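Local coordinates for protein putative phosphatase (Bacteroides thetaiotaomicron, PDB 3KYA) that is a zinc-binding putative phosphatase, probably a hydrolase, that couples an IPT/TIG domain to a beta-propeller, at residues A[323-328]-A[391-396]. Residues are numbered along the deposited sequence; the frame is centred on the assembly and turned at random.
Sequences YAYFGV and YDFYFV
The strands carrying Tyr325 and Phe393, each the second of its blade in two successive four-stranded propeller blades, run in roughly the same direction with CA atoms 9.3 Å apart at this pair, too far for backbone pairing, so side chains bridge the gap. The two rings form a T-shaped (edge-to-face) stack, with centroids 4.9 Å apart and planes at 89°. Tyr325 supplies the edge: its CD2 stands over the centre of the Phe393 ring, 3.7 Å from Phe393 CG, while CE2 leans on Phe393 CB. With CG anti to the backbone N (chi1 -180°), Phe393 presents one face to this edge. Phe352 stacks on the Tyr325 ring and Phe379 meets that of Phe393, each from its partner's own blade, so aromatic packing continues into both sheets.

At the start of the strands the link becomes polar. A water donates to Tyr323 OH (3.0 Å) and to Tyr391 O (2.8 Å), and Glu389 forms hydrogen bonds with Tyr323 OH through OE1 and Tyr391 N through OE2. The blade interface thus combines a buried C-H-to-pi-face contact, which with the neighbouring rings probably helps to set how the pair is turned, with a water and a carboxylate satisfying polar groups beside it.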
loop_
_atom_site.group_PDB
_atom_site.type_symbol
_atom_site.label_atom_id
_atom_site.label_comp_id
_atom_site.label_asym_id
_atom_site.label_seq_id
_atom_site.Cartn_x
_atom_site.Cartn_y
_atom_site.Cartn_z
ATOM N N TYR A 323 -8.812 2.272 22.291
ATOM C CA TYR A 323 -8.092 1.004 22.256
ATOM C C TYR A 323 -6.613 1.210 22.537
ATOM O O TYR A 323 -6.139 2.351 22.610
ATOM C CB TYR A 323 -8.301 0.253 20.943
ATOM C CG TYR A 323 -7.746 0.861 19.678
ATOM C CD1 TYR A 323 -6.469 0.537 19.230
ATOM C CD2 TYR A 323 -8.529 1.689 18.880
ATOM C CE1 TYR A 323 -5.977 1.046 18.026
ATOM C CE2 TYR A 323 -8.041 2.219 17.675
ATOM C CZ TYR A 323 -6.767 1.891 17.258
ATOM O OH TYR A 323 -6.292 2.384 16.057
ATOM N N ALA A 324 -5.908 0.098 22.736
ATOM C CA ALA A 324 -4.480 0.089 23.018
ATOM C C ALA A 324 -3.790 -1.102 22.377
ATOM O O ALA A 324 -4.421 -2.134 22.119
ATOM C CB ALA A 324 -4.241 0.049 24.516
ATOM N N TYR A 325 -2.500 -0.940 22.103
ATOM C CA TYR A 325 -1.669 -2.039 21.650
ATOM C C TYR A 325 -0.719 -2.421 22.791
ATOM O O TYR A 325 -0.160 -1.550 23.459
ATOM C CB TYR A 325 -0.846 -1.687 20.403
ATOM C CG TYR A 325 -1.628 -1.353 19.152
ATOM C CD1 TYR A 325 -2.874 -1.919 18.896
ATOM C CD2 TYR A 325 -1.072 -0.553 18.169
ATOM C CE1 TYR A 325 -3.559 -1.633 17.735
ATOM C CE2 TYR A 325 -1.756 -0.268 16.998
ATOM C CZ TYR A 325 -2.992 -0.809 16.784
ATOM O OH TYR A 325 -3.664 -0.511 15.622
ATOM N N PHE A 326 -0.556 -3.718 23.032
ATOM C CA PHE A 326 0.389 -4.198 24.028
ATOM C C PHE A 326 1.571 -4.789 23.259
ATOM O O PHE A 326 1.418 -5.801 22.564
ATOM C CB PHE A 326 -0.207 -5.261 24.969
ATOM C CG PHE A 326 -1.456 -4.831 25.700
ATOM C CD1 PHE A 326 -1.698 -3.504 26.006
ATOM C CD2 PHE A 326 -2.339 -5.772 26.172
ATOM C CE1 PHE A 326 -2.840 -3.128 26.716
ATOM C CE2 PHE A 326 -3.476 -5.391 26.892
ATOM C CZ PHE A 326 -3.717 -4.069 27.148
ATOM N N GLY A 327 2.738 -4.156 23.374
ATOM C CA GLY A 327 3.938 -4.613 22.680
ATOM C C GLY A 327 4.712 -5.606 23.526
ATOM O O GLY A 327 5.315 -5.217 24.535
ATOM N N VAL A 328 4.695 -6.875 23.118
ATOM C CA VAL A 328 5.368 -7.958 23.851
ATOM C C VAL A 328 6.816 -8.015 23.365
ATOM O O VAL A 328 7.148 -8.659 22.378
ATOM C CB VAL A 328 4.621 -9.306 23.709
ATOM C CG1 VAL A 328 5.211 -10.344 24.649
ATOM C CG2 VAL A 328 3.140 -9.131 24.025
ATOM N N TYR A 391 -5.442 7.613 12.700
ATOM C CA TYR A 391 -4.044 7.346 12.996
ATOM C C TYR A 391 -3.483 6.018 12.523
ATOM O O TYR A 391 -4.198 5.022 12.401
ATOM C CB TYR A 391 -3.834 7.368 14.519
ATOM C CG TYR A 391 -4.193 8.659 15.173
ATOM C CD1 TYR A 391 -5.493 8.910 15.576
ATOM C CD2 TYR A 391 -3.226 9.636 15.413
ATOM C CE1 TYR A 391 -5.840 10.106 16.174
ATOM C CE2 TYR A 391 -3.566 10.840 16.006
ATOM C CZ TYR A 391 -4.878 11.062 16.388
ATOM O OH TYR A 391 -5.239 12.242 16.981
ATOM N N ASP A 392 -2.173 6.047 12.275
ATOM C CA ASP A 392 -1.356 4.863 12.060
ATOM C C ASP A 392 -0.473 4.745 13.300
ATOM O O ASP A 392 -0.408 5.668 14.123
ATOM C CB ASP A 392 -0.492 4.971 10.807
ATOM C CG ASP A 392 -1.294 4.864 9.541
ATOM O OD1 ASP A 392 -2.084 3.894 9.430
ATOM O OD2 ASP A 392 -1.115 5.723 8.650
ATOM N N PHE A 393 0.210 3.613 13.423
ATOM C CA PHE A 393 1.080 3.328 14.558
ATOM C C PHE A 393 2.487 3.014 14.033
ATOM O O PHE A 393 2.635 2.293 13.042
ATOM C CB PHE A 393 0.491 2.147 15.319
ATOM C CG PHE A 393 1.274 1.723 16.534
ATOM C CD1 PHE A 393 1.183 2.438 17.723
ATOM C CD2 PHE A 393 2.054 0.586 16.503
ATOM C CE1 PHE A 393 1.889 2.028 18.872
ATOM C CE2 PHE A 393 2.765 0.172 17.643
ATOM C CZ PHE A 393 2.672 0.905 18.826
ATOM N N TYR A 394 3.499 3.590 14.670
ATOM C CA TYR A 394 4.896 3.426 14.286
ATOM C C TYR A 394 5.658 2.929 15.499
ATOM O O TYR A 394 5.409 3.412 16.598
ATOM C CB TYR A 394 5.500 4.752 13.829
ATOM C CG TYR A 394 4.933 5.250 12.523
ATOM C CD1 TYR A 394 3.696 5.878 12.468
ATOM C CD2 TYR A 394 5.643 5.096 11.343
ATOM C CE1 TYR A 394 3.182 6.349 11.259
ATOM C CE2 TYR A 394 5.137 5.547 10.139
ATOM C CZ TYR A 394 3.911 6.161 10.096
ATOM O OH TYR A 394 3.431 6.600 8.879
ATOM N N PHE A 395 6.553 1.960 15.314
ATOM C CA PHE A 395 7.333 1.432 16.442
ATOM C C PHE A 395 8.741 1.058 16.021
ATOM O O PHE A 395 8.996 0.764 14.847
ATOM C CB PHE A 395 6.629 0.235 17.103
ATOM C CG PHE A 395 6.685 -1.050 16.305
ATOM C CD1 PHE A 395 5.699 -1.373 15.364
ATOM C CD2 PHE A 395 7.719 -1.952 16.513
ATOM C CE1 PHE A 395 5.764 -2.572 14.645
ATOM C CE2 PHE A 395 7.782 -3.144 15.808
ATOM C CZ PHE A 395 6.795 -3.450 14.866
ATOM N N VAL A 396 9.668 1.113 16.974
ATOM C CA VAL A 396 11.042 0.719 16.708
ATOM C C VAL A 396 11.148 -0.800 16.953
ATOM O O VAL A 396 10.802 -1.283 18.025
ATOM C CB VAL A 396 12.089 1.566 17.505
ATOM C CG1 VAL A 396 12.233 2.945 16.841
ATOM C CG2 VAL A 396 11.771 1.673 19.039
HETATM O O HOH W 1 -3.885 3.417 14.644
#